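Local coordinates for protein GH86A beta-porphyranase (Bacteroides plebeius, PDB 4AW7) that cleaves the sulfated red-seaweed polysaccharide porphyran, hydrolysing linkages from beta-D-galactose to alpha-L-galactose-6-sulfate and releasing mostly disaccharides, at residues P89-Y94 / S132-V137; G73-A78 / G124-E129; S378-Q383 / P533-G538. All coordinates share one frame; numbering follows the deposited sequence.

Contact 1. Residues P89-Y94 / S132-V137. With K (potassium ion), chain G.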
loop_
_atom_site.group_PDB
_atom_site.type_symbol
_atom_site.label_atom_id
_atom_site.label_comp_id
_atom_site.label_asym_id
_atom_site.label_seq_id
_atom_site.Cartn_x
_atom_site.Cartn_y
_atom_site.Cartn_z
ATOM N N PRO A 89 32.847 -5.758 10.657
ATOM C CA PRO A 89 33.522 -6.063 11.932
ATOM C C PRO A 89 33.137 -7.465 12.377
ATOM O O PRO A 89 32.393 -8.150 11.695
ATOM C CB PRO A 89 32.965 -5.010 12.864
ATOM C CG PRO A 89 31.496 -4.916 12.386
ATOM C CD PRO A 89 31.616 -4.976 10.865
ATOM N N GLN A 90 33.703 -7.945 13.494
ATOM C CA GLN A 90 33.200 -9.192 14.068
ATOM C C GLN A 90 32.054 -8.858 15.023
ATOM O O GLN A 90 32.105 -7.891 15.779
ATOM C CB GLN A 90 34.290 -10.003 14.801
ATOM C CG GLN A 90 35.674 -10.035 14.125
ATOM C CD GLN A 90 35.811 -11.110 13.063
ATOM O OE1 GLN A 90 35.986 -12.297 13.378
ATOM N NE2 GLN A 90 35.762 -10.702 11.794
ATOM N N MET A 91 31.007 -9.655 14.962
ATOM C CA MET A 91 29.850 -9.478 15.811
ATOM C C MET A 91 30.123 -10.254 17.114
ATOM O O MET A 91 30.574 -11.405 17.052
ATOM C CB MET A 91 28.639 -10.015 15.038
ATOM C CG MET A 91 27.318 -9.514 15.462
ATOM S SD MET A 91 27.165 -7.755 15.422
ATOM C CE MET A 91 25.636 -7.609 16.358
ATOM N N LYS A 92 29.901 -9.606 18.261
ATOM C CA LYS A 92 29.942 -10.295 19.572
ATOM C C LYS A 92 29.050 -11.550 19.480
ATOM O O LYS A 92 27.857 -11.454 19.160
ATOM C CB LYS A 92 29.487 -9.340 20.691
ATOM C CG LYS A 92 29.547 -9.904 22.157
ATOM C CD LYS A 92 29.125 -8.826 23.181
ATOM C CE LYS A 92 28.748 -9.404 24.574
ATOM N NZ LYS A 92 29.648 -10.476 25.070
ATOM N N PRO A 93 29.607 -12.745 19.685
ATOM C CA PRO A 93 28.752 -13.910 19.510
ATOM C C PRO A 93 27.576 -13.913 20.486
ATOM O O PRO A 93 27.730 -13.547 21.674
ATOM C CB PRO A 93 29.693 -15.085 19.785
ATOM C CG PRO A 93 31.027 -14.538 19.420
ATOM C CD PRO A 93 31.008 -13.143 19.936
ATOM N N TYR A 94 26.419 -14.326 19.975
ATOM C CA TYR A 94 25.183 -14.428 20.777
ATOM C C TYR A 94 24.387 -15.613 20.246
ATOM O O TYR A 94 24.019 -15.636 19.079
ATOM C CB TYR A 94 24.364 -13.119 20.726
ATOM C CG TYR A 94 23.013 -13.252 21.380
ATOM C CD1 TYR A 94 22.893 -13.268 22.768
ATOM C CD2 TYR A 94 21.851 -13.414 20.620
ATOM C CE1 TYR A 94 21.647 -13.407 23.379
ATOM C CE2 TYR A 94 20.593 -13.559 21.230
ATOM C CZ TYR A 94 20.505 -13.551 22.616
ATOM O OH TYR A 94 19.286 -13.702 23.269
ATOM N N SER A 132 21.677 -12.659 13.285
ATOM C CA SER A 132 21.632 -13.920 14.038
ATOM C C SER A 132 22.351 -13.822 15.370
ATOM O O SER A 132 22.109 -14.672 16.242
ATOM C CB SER A 132 22.128 -15.088 13.196
ATOM O OG SER A 132 23.497 -14.980 12.987
ATOM N N ASN A 133 23.184 -12.808 15.549
ATOM C CA ASN A 133 23.826 -12.536 16.818
ATOM C C ASN A 133 23.201 -11.372 17.565
ATOM O O ASN A 133 23.837 -10.701 18.370
ATOM C CB ASN A 133 25.342 -12.339 16.625
ATOM C CG ASN A 133 26.028 -13.632 16.267
ATOM O OD1 ASN A 133 26.326 -14.444 17.149
ATOM N ND2 ASN A 133 26.293 -13.831 14.987
ATOM N N SER A 134 21.934 -11.086 17.243
ATOM C CA SER A 134 21.191 -10.049 17.919
ATOM C C SER A 134 20.072 -10.665 18.746
ATOM O O SER A 134 19.424 -11.594 18.325
ATOM C CB SER A 134 20.560 -9.092 16.892
ATOM O OG SER A 134 21.525 -8.371 16.132
ATOM N N GLU A 135 19.807 -10.055 19.893
ATOM C CA GLU A 135 18.692 -10.477 20.734
ATOM C C GLU A 135 17.339 -10.032 20.208
ATOM O O GLU A 135 16.326 -10.645 20.537
ATOM C CB GLU A 135 18.843 -10.003 22.186
ATOM C CG GLU A 135 18.821 -8.546 22.475
ATOM C CD GLU A 135 19.178 -8.194 23.930
ATOM O OE1 GLU A 135 19.580 -9.101 24.707
ATOM O OE2 GLU A 135 19.056 -6.984 24.283
ATOM N N LEU A 136 17.328 -8.980 19.390
ATOM C CA LEU A 136 16.090 -8.410 18.875
ATOM C C LEU A 136 16.364 -8.039 17.414
ATOM O O LEU A 136 17.357 -7.312 17.151
ATOM C CB LEU A 136 15.727 -7.149 19.673
ATOM C CG LEU A 136 14.325 -6.566 19.420
ATOM C CD1 LEU A 136 13.198 -7.502 19.825
ATOM C CD2 LEU A 136 14.245 -5.220 20.093
ATOM N N VAL A 137 15.504 -8.506 16.522
ATOM C CA VAL A 137 15.616 -8.207 15.104
ATOM C C VAL A 137 14.335 -7.581 14.575
ATOM O O VAL A 137 13.262 -7.816 15.108
ATOM C CB VAL A 137 15.940 -9.485 14.313
ATOM C CG1 VAL A 137 17.291 -10.090 14.796
ATOM C CG2 VAL A 137 14.834 -10.510 14.357
HETATM K K K G . 15.799 -4.390 16.405
HETATM O O HOH W 1 26.042 -9.769 19.756
#
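N133 and Y94 join two loops on the rim of the catalytic (beta/alpha)8 barrel: N133 is the residue at which helix 120-132 gives up its helical backbone before strand 136-142 begins, and Y94 belongs to the excursion that leads from helix 74-82 to strand 99-101. The contact illustrates how one asparagine can close a helix end and hold a passing loop at once. N133 CG lies anti to the residue's own carbonyl carbon (chi1 -70°), which brings N133 OD1 2.8 Å from Y94 N. That bond is nearly straight, 161° at the hydrogen, and the donor lies in the carbonyl plane on a lone pair. The amide's other end, ND2, turns back to E129 O in the helix, so the rotation of the group is fixed from two sides. Packing is close here too. M91 CG rests 3.6 Å from N133 CB, the two side chains sliding past each other in opposite directions, while the M91 sulfur packs near Y77 of helix 74-82. The Y94 ring meets the backbone of S134 and E135 obliquely, Y94 CE2 standing 3.7 Å from E135 CA, and the tyrosine hydroxyl is taken up by N97 O.

Towards solvent the contact loosens. The side chain of K92 leads away from the other segment, and E135 meets Y94 through CA and CB, its carboxylate plane standing almost perpendicular to the ring. Beyond, L136 O makes only a long approach to a potassium ion, which Y103 OH also binds. A water links the two backbones, donating one hydrogen to K92 O and the other, at 2.8 Å, to N133 O.

Contact 2. Residues G73-A78 / G124-E129. With L6S (6-O-sulfo-alpha-L-galactopyranose), chain B.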
loop_
_atom_site.group_PDB
_atom_site.type_symbol
_atom_site.label_atom_id
_atom_site.label_comp_id
_atom_site.label_asym_id
_atom_site.label_seq_id
_atom_site.Cartn_x
_atom_site.Cartn_y
_atom_site.Cartn_z
ATOM N N GLY A 73 20.657 -0.406 10.096
ATOM C CA GLY A 73 20.736 -1.787 9.756
ATOM C C GLY A 73 22.169 -2.271 9.796
ATOM O O GLY A 73 23.034 -1.604 10.364
ATOM N N PRO A 74 22.393 -3.430 9.203
ATOM C CA PRO A 74 23.752 -4.011 9.279
ATOM C C PRO A 74 24.821 -3.131 8.674
ATOM O O PRO A 74 25.992 -3.207 9.102
ATOM C CB PRO A 74 23.631 -5.318 8.476
ATOM C CG PRO A 74 22.147 -5.606 8.410
ATOM C CD PRO A 74 21.460 -4.295 8.475
ATOM N N TYR A 75 24.459 -2.351 7.656
ATOM C CA TYR A 75 25.457 -1.627 6.860
ATOM C C TYR A 75 25.806 -0.299 7.507
ATOM O O TYR A 75 26.991 0.087 7.552
ATOM C CB TYR A 75 25.019 -1.549 5.375
ATOM C CG TYR A 75 24.762 -2.918 4.871
ATOM C CD1 TYR A 75 25.831 -3.792 4.619
ATOM C CD2 TYR A 75 23.484 -3.425 4.744
ATOM C CE1 TYR A 75 25.614 -5.097 4.275
ATOM C CE2 TYR A 75 23.260 -4.732 4.385
ATOM C CZ TYR A 75 24.338 -5.593 4.177
ATOM O OH TYR A 75 24.061 -6.928 3.822
ATOM N N SER A 76 24.817 0.362 8.107
ATOM C CA SER A 76 25.072 1.559 8.899
ATOM C C SER A 76 25.827 1.136 10.195
ATOM O O SER A 76 26.826 1.766 10.575
ATOM C CB SER A 76 23.768 2.395 9.105
ATOM O OG SER A 76 22.652 1.582 9.360
ATOM N N TYR A 77 25.432 0.023 10.814
ATOM C CA TYR A 77 26.159 -0.468 11.997
ATOM C C TYR A 77 27.625 -0.785 11.656
ATOM O O TYR A 77 28.548 -0.381 12.358
ATOM C CB TYR A 77 25.463 -1.718 12.520
ATOM C CG TYR A 77 26.189 -2.403 13.671
ATOM C CD1 TYR A 77 27.206 -3.319 13.413
ATOM C CD2 TYR A 77 25.854 -2.157 15.009
ATOM C CE1 TYR A 77 27.892 -3.951 14.436
ATOM C CE2 TYR A 77 26.543 -2.790 16.051
ATOM C CZ TYR A 77 27.558 -3.690 15.748
ATOM O OH TYR A 77 28.251 -4.354 16.747
ATOM N N ALA A 78 27.843 -1.507 10.558
ATOM C CA ALA A 78 29.199 -1.924 10.178
ATOM C C ALA A 78 30.061 -0.737 9.821
ATOM O O ALA A 78 31.223 -0.674 10.249
ATOM C CB ALA A 78 29.208 -2.946 9.046
ATOM N N GLY A 124 26.022 -10.072 2.030
ATOM C CA GLY A 124 24.890 -10.899 2.414
ATOM C C GLY A 124 25.170 -11.698 3.676
ATOM O O GLY A 124 24.338 -11.782 4.608
ATOM N N ALA A 125 26.354 -12.308 3.736
ATOM C CA ALA A 125 26.750 -13.040 4.944
ATOM C C ALA A 125 26.736 -12.156 6.167
ATOM O O ALA A 125 26.320 -12.588 7.251
ATOM C CB ALA A 125 28.152 -13.678 4.748
ATOM N N TRP A 126 27.147 -10.905 6.031
ATOM C CA TRP A 126 27.184 -9.998 7.145
ATOM C C TRP A 126 25.770 -9.728 7.650
ATOM O O TRP A 126 25.576 -9.629 8.856
ATOM C CB TRP A 126 27.913 -8.690 6.802
ATOM C CG TRP A 126 27.740 -7.674 7.829
ATOM C CD1 TRP A 126 27.034 -6.519 7.720
ATOM C CD2 TRP A 126 28.175 -7.753 9.203
ATOM N NE1 TRP A 126 27.029 -5.853 8.905
ATOM C CE2 TRP A 126 27.735 -6.577 9.840
ATOM C CE3 TRP A 126 28.927 -8.687 9.939
ATOM C CZ2 TRP A 126 27.982 -6.326 11.201
ATOM C CZ3 TRP A 126 29.182 -8.426 11.282
ATOM C CH2 TRP A 126 28.705 -7.266 11.895
ATOM N N SER A 127 24.779 -9.524 6.776
ATOM C CA SER A 127 23.435 -9.287 7.291
ATOM C C SER A 127 23.019 -10.430 8.192
ATOM O O SER A 127 22.436 -10.203 9.250
ATOM C CB SER A 127 22.414 -9.060 6.172
ATOM O OG SER A 127 22.152 -10.204 5.368
ATOM N N ALA A 128 23.283 -11.662 7.759
ATOM C CA ALA A 128 22.919 -12.838 8.560
ATOM C C ALA A 128 23.718 -12.942 9.840
ATOM O O ALA A 128 23.172 -13.282 10.875
ATOM C CB ALA A 128 22.980 -14.097 7.748
ATOM N N GLU A 129 25.003 -12.595 9.799
ATOM C CA GLU A 129 25.797 -12.629 11.005
ATOM C C GLU A 129 25.342 -11.551 12.026
ATOM O O GLU A 129 25.232 -11.823 13.228
ATOM C CB GLU A 129 27.262 -12.497 10.579
ATOM C CG GLU A 129 28.291 -12.410 11.684
ATOM C CD GLU A 129 28.541 -13.709 12.444
ATOM O OE1 GLU A 129 27.963 -14.752 12.096
ATOM O OE2 GLU A 129 29.367 -13.653 13.379
HETATM O O1S L6S B . 26.395 0.492 17.203
HETATM O O2S L6S B . 26.376 1.344 14.909
HETATM O O3S L6S B . 24.258 0.688 16.003
HETATM C C1 L6S B . 25.885 6.501 15.823
HETATM C C2 L6S B . 26.931 7.384 16.547
HETATM C C3 L6S B . 26.984 7.050 18.038
HETATM C C4 L6S B . 27.253 5.538 18.210
HETATM C C5 L6S B . 26.164 4.724 17.467
HETATM C C6 L6S B . 26.442 3.242 17.519
HETATM O O2 L6S B . 26.610 8.778 16.416
HETATM O O3 L6S B . 28.024 7.786 18.677
HETATM O O4 L6S B . 28.573 5.226 17.689
HETATM O O5 L6S B . 26.063 5.097 16.031
HETATM O O6 L6S B . 25.400 2.572 16.819
HETATM S S1 L6S B . 25.619 1.274 16.197
#
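W126 drives its indole from helix 120-132 into helix 74-82, a knob in a hole lined by P74, Y75, Y77 and A78. With CG anti to the backbone N (chi1 169°), the ring system reaches across to helix 74-82; the two helices cross almost at a right angle, the axes of the short segments approaching to 10.2 Å. Each part of the indole has its own neighbour. W126 CD1 meets P74 CB at 3.7 Å, A78 CB comes obliquely to within 4.0 Å of W126 CE2, and the benzo end, at W126 CZ2, lies 3.8 Å from Y77 CD1. The edge of the five-membered ring is also turned towards the face of Y75 in an offset edge-to-face pair with planes 69° apart. Outside the two segments, Y88 stacks on the indole.

Further out, Y75 OH passes 3.6 Å from S127 CB and finds its hydrogen-bond partner in A123 O. The one polar group of the indole is satisfied inside the hole: W126 NE1 donates to P74 O at 2.8 Å, with 168° at the hydrogen. The donor stands above the carbonyl plane, and A78 N reaches the same oxygen from the opposite face. Two bonds thus grip a buried carbonyl.

At the outer edge, Y77 CD2 lies 3.4 Å from O3S, a sulfate oxygen of 6-O-sulfo-alpha-L-galactopyranose close to the ring plane. W72 NE1 and K81 NZ hydrogen-bond to this sugar, and K81 also makes a cation-pi contact with Y77. The arrangement is a helix-helix knob-into-hole joint backing a sulfated-galactose subsite of the porphyranase cleft.

Contact 3. Residues S378-Q383 / P533-G538. With CA (calcium ion), chain C.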
loop_
_atom_site.group_PDB
_atom_site.type_symbol
_atom_site.label_atom_id
_atom_site.label_comp_id
_atom_site.label_asym_id
_atom_site.label_seq_id
_atom_site.Cartn_x
_atom_site.Cartn_y
_atom_site.Cartn_z
ATOM N N SER A 378 -21.697 1.327 -5.754
ATOM C CA SER A 378 -21.955 1.394 -7.200
ATOM C C SER A 378 -21.039 2.324 -7.954
ATOM O O SER A 378 -20.817 2.142 -9.150
ATOM C CB SER A 378 -23.414 1.814 -7.410
ATOM O OG SER A 378 -23.633 3.162 -7.059
ATOM N N ASN A 379 -20.473 3.322 -7.286
ATOM C CA ASN A 379 -19.597 4.303 -7.915
ATOM C C ASN A 379 -18.156 3.977 -7.503
ATOM O O ASN A 379 -17.839 4.019 -6.313
ATOM C CB ASN A 379 -20.003 5.696 -7.431
ATOM C CG ASN A 379 -19.153 6.828 -8.027
ATOM O OD1 ASN A 379 -18.081 6.589 -8.578
ATOM N ND2 ASN A 379 -19.608 8.083 -7.847
ATOM N N PRO A 380 -17.270 3.669 -8.468
ATOM C CA PRO A 380 -15.908 3.325 -8.082
ATOM C C PRO A 380 -15.120 4.432 -7.418
ATOM O O PRO A 380 -14.108 4.160 -6.762
ATOM C CB PRO A 380 -15.246 2.889 -9.402
ATOM C CG PRO A 380 -16.031 3.528 -10.413
ATOM C CD PRO A 380 -17.456 3.600 -9.931
ATOM N N ASP A 381 -15.542 5.676 -7.547
ATOM C CA ASP A 381 -14.929 6.757 -6.800
ATOM C C ASP A 381 -15.286 6.774 -5.340
ATOM O O ASP A 381 -14.590 7.474 -4.586
ATOM C CB ASP A 381 -15.271 8.105 -7.418
ATOM C CG ASP A 381 -14.689 8.271 -8.776
ATOM O OD1 ASP A 381 -13.477 8.024 -8.941
ATOM O OD2 ASP A 381 -15.378 8.708 -9.728
ATOM N N ILE A 382 -16.330 6.052 -4.928
ATOM C CA ILE A 382 -16.712 6.023 -3.522
ATOM C C ILE A 382 -16.203 4.690 -2.973
ATOM O O ILE A 382 -16.734 3.613 -3.255
ATOM C CB ILE A 382 -18.217 6.166 -3.343
ATOM C CG1 ILE A 382 -18.708 7.464 -3.939
ATOM C CG2 ILE A 382 -18.602 6.023 -1.875
ATOM C CD1 ILE A 382 -18.082 8.726 -3.388
ATOM N N GLN A 383 -15.126 4.764 -2.198
ATOM C CA GLN A 383 -14.527 3.577 -1.588
ATOM C C GLN A 383 -15.227 3.317 -0.265
ATOM O O GLN A 383 -15.496 4.248 0.484
ATOM C CB GLN A 383 -13.004 3.784 -1.348
ATOM C CG GLN A 383 -12.259 4.377 -2.552
ATOM C CD GLN A 383 -10.740 4.263 -2.409
ATOM O OE1 GLN A 383 -10.139 3.257 -2.803
ATOM N NE2 GLN A 383 -10.126 5.259 -1.758
ATOM N N PRO A 533 -17.481 0.005 -17.851
ATOM C CA PRO A 533 -17.802 1.313 -17.289
ATOM C C PRO A 533 -16.993 2.478 -17.888
ATOM O O PRO A 533 -15.845 2.307 -18.313
ATOM C CB PRO A 533 -17.456 1.151 -15.802
ATOM C CG PRO A 533 -17.426 -0.292 -15.564
ATOM C CD PRO A 533 -16.982 -0.932 -16.841
ATOM N N ASP A 534 -17.587 3.645 -17.840
ATOM C CA ASP A 534 -16.912 4.897 -18.193
ATOM C C ASP A 534 -16.012 5.424 -17.109
ATOM O O ASP A 534 -15.065 6.115 -17.413
ATOM C CB ASP A 534 -17.943 5.983 -18.589
ATOM C CG ASP A 534 -18.855 5.538 -19.734
ATOM O OD1 ASP A 534 -18.315 5.058 -20.729
ATOM O OD2 ASP A 534 -20.102 5.661 -19.614
ATOM N N ASN A 535 -16.279 5.035 -15.879
ATOM C CA ASN A 535 -15.641 5.548 -14.677
ATOM C C ASN A 535 -14.757 4.474 -14.056
ATOM O O ASN A 535 -14.975 3.279 -14.223
ATOM C CB ASN A 535 -16.743 5.968 -13.680
ATOM C CG ASN A 535 -16.222 6.808 -12.535
ATOM O OD1 ASN A 535 -15.114 7.361 -12.601
ATOM N ND2 ASN A 535 -17.030 6.949 -11.498
ATOM N N TRP A 536 -13.740 4.933 -13.345
ATOM C CA TRP A 536 -12.794 4.124 -12.593
ATOM C C TRP A 536 -12.402 4.888 -11.323
ATOM O O TRP A 536 -12.775 6.026 -11.136
ATOM C CB TRP A 536 -11.555 3.746 -13.415
ATOM C CG TRP A 536 -10.887 4.907 -14.021
ATOM C CD1 TRP A 536 -10.010 5.764 -13.411
ATOM C CD2 TRP A 536 -11.038 5.382 -15.360
ATOM N NE1 TRP A 536 -9.607 6.736 -14.286
ATOM C CE2 TRP A 536 -10.237 6.537 -15.483
ATOM C CE3 TRP A 536 -11.811 4.977 -16.450
ATOM C CZ2 TRP A 536 -10.169 7.275 -16.670
ATOM C CZ3 TRP A 536 -11.715 5.705 -17.638
ATOM C CH2 TRP A 536 -10.895 6.833 -17.731
ATOM N N LYS A 537 -11.644 4.225 -10.457
ATOM C CA LYS A 537 -11.269 4.826 -9.190
ATOM C C LYS A 537 -10.389 6.064 -9.399
ATOM O O LYS A 537 -9.290 5.994 -9.986
ATOM C CB LYS A 537 -10.505 3.824 -8.337
ATOM C CG LYS A 537 -11.336 2.624 -7.906
ATOM C CD LYS A 537 -10.404 1.544 -7.356
ATOM C CE LYS A 537 -11.024 0.159 -7.182
ATOM N NZ LYS A 537 -11.907 0.149 -6.004
ATOM N N GLY A 538 -10.823 7.186 -8.869
ATOM C CA GLY A 538 -10.042 8.394 -8.952
ATOM C C GLY A 538 -10.074 9.020 -10.320
ATOM O O GLY A 538 -11.001 8.852 -11.108
HETATM CA CA CA C . -13.359 8.434 -11.351
HETATM O O HOH W 2 -13.628 2.164 -5.190
HETATM O O HOH W 3 -11.328 0.731 -2.642
HETATM O O HOH W 4 -12.443 8.040 -13.552
HETATM O O HOH W 5 -13.075 10.736 -10.549
HETATM O O HOH W 6 -14.419 10.037 -12.984
#
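D381 and N535 meet around a calcium ion, and metal coordination dominates the contact. D381 binds through both carboxylate oxygens, D381 OD2 lying 2.6 Å from the calcium, while N535 OD1, W536 O, G538 O and three waters bring the number of ligand atoms to eight.

Hydrogen bonds tie the metal ligands to one another. G538 N gives to D381 OD1 at 2.8 Å, and N535 ND2 reaches D381 OD2 at 3.0 Å from well above the carboxylate plane, so each metal-binding oxygen of D381 is also held by the opposite segment. In the second shell, N379 OD1 accepts D381 N at 2.9 Å in an Asx turn, within a type I turn from N379 to I382. An alanine at N379 removes the side-chain acceptor of D381 N, and the turn that presents the carboxylate to calcium would probably be less firmly set.

Apolar contact is modest: P380 touches N535 and the W536 backbone, P380 CG to W536 CA 3.9 Å. Water supplies the last link, joining P380 O to K537 NZ.

This is an eight-coordinate calcium site at the interface of the first beta-sandwich domain and the C-terminal domain, with a bidentate aspartate from one and a loop of ligands from the other.

How the contacts relate
Contacts 1 and 2 are neighbours on the barrel, their centres about 10 Å apart, and they interlock along the chain: 73-78, 89-94, 124-129 and 132-137 alternate between them. Helix 120-132 serves both, its middle facing helix 74-82 and its end facing the 89-94 loop; P89 touches A78 and W126, and M91 touches Y77, so the two form one packed patch near a bound sulfated galactose. Contact 3 comes later in the chain and lies on the opposite side of its centre, about 51 Å from contact 1 and about 46 Å from contact 2 between centres. One end of the molecule thus lies beside the substrate cleft, which contact 2 reaches through Y77, while the other joins two beta domains through calcium.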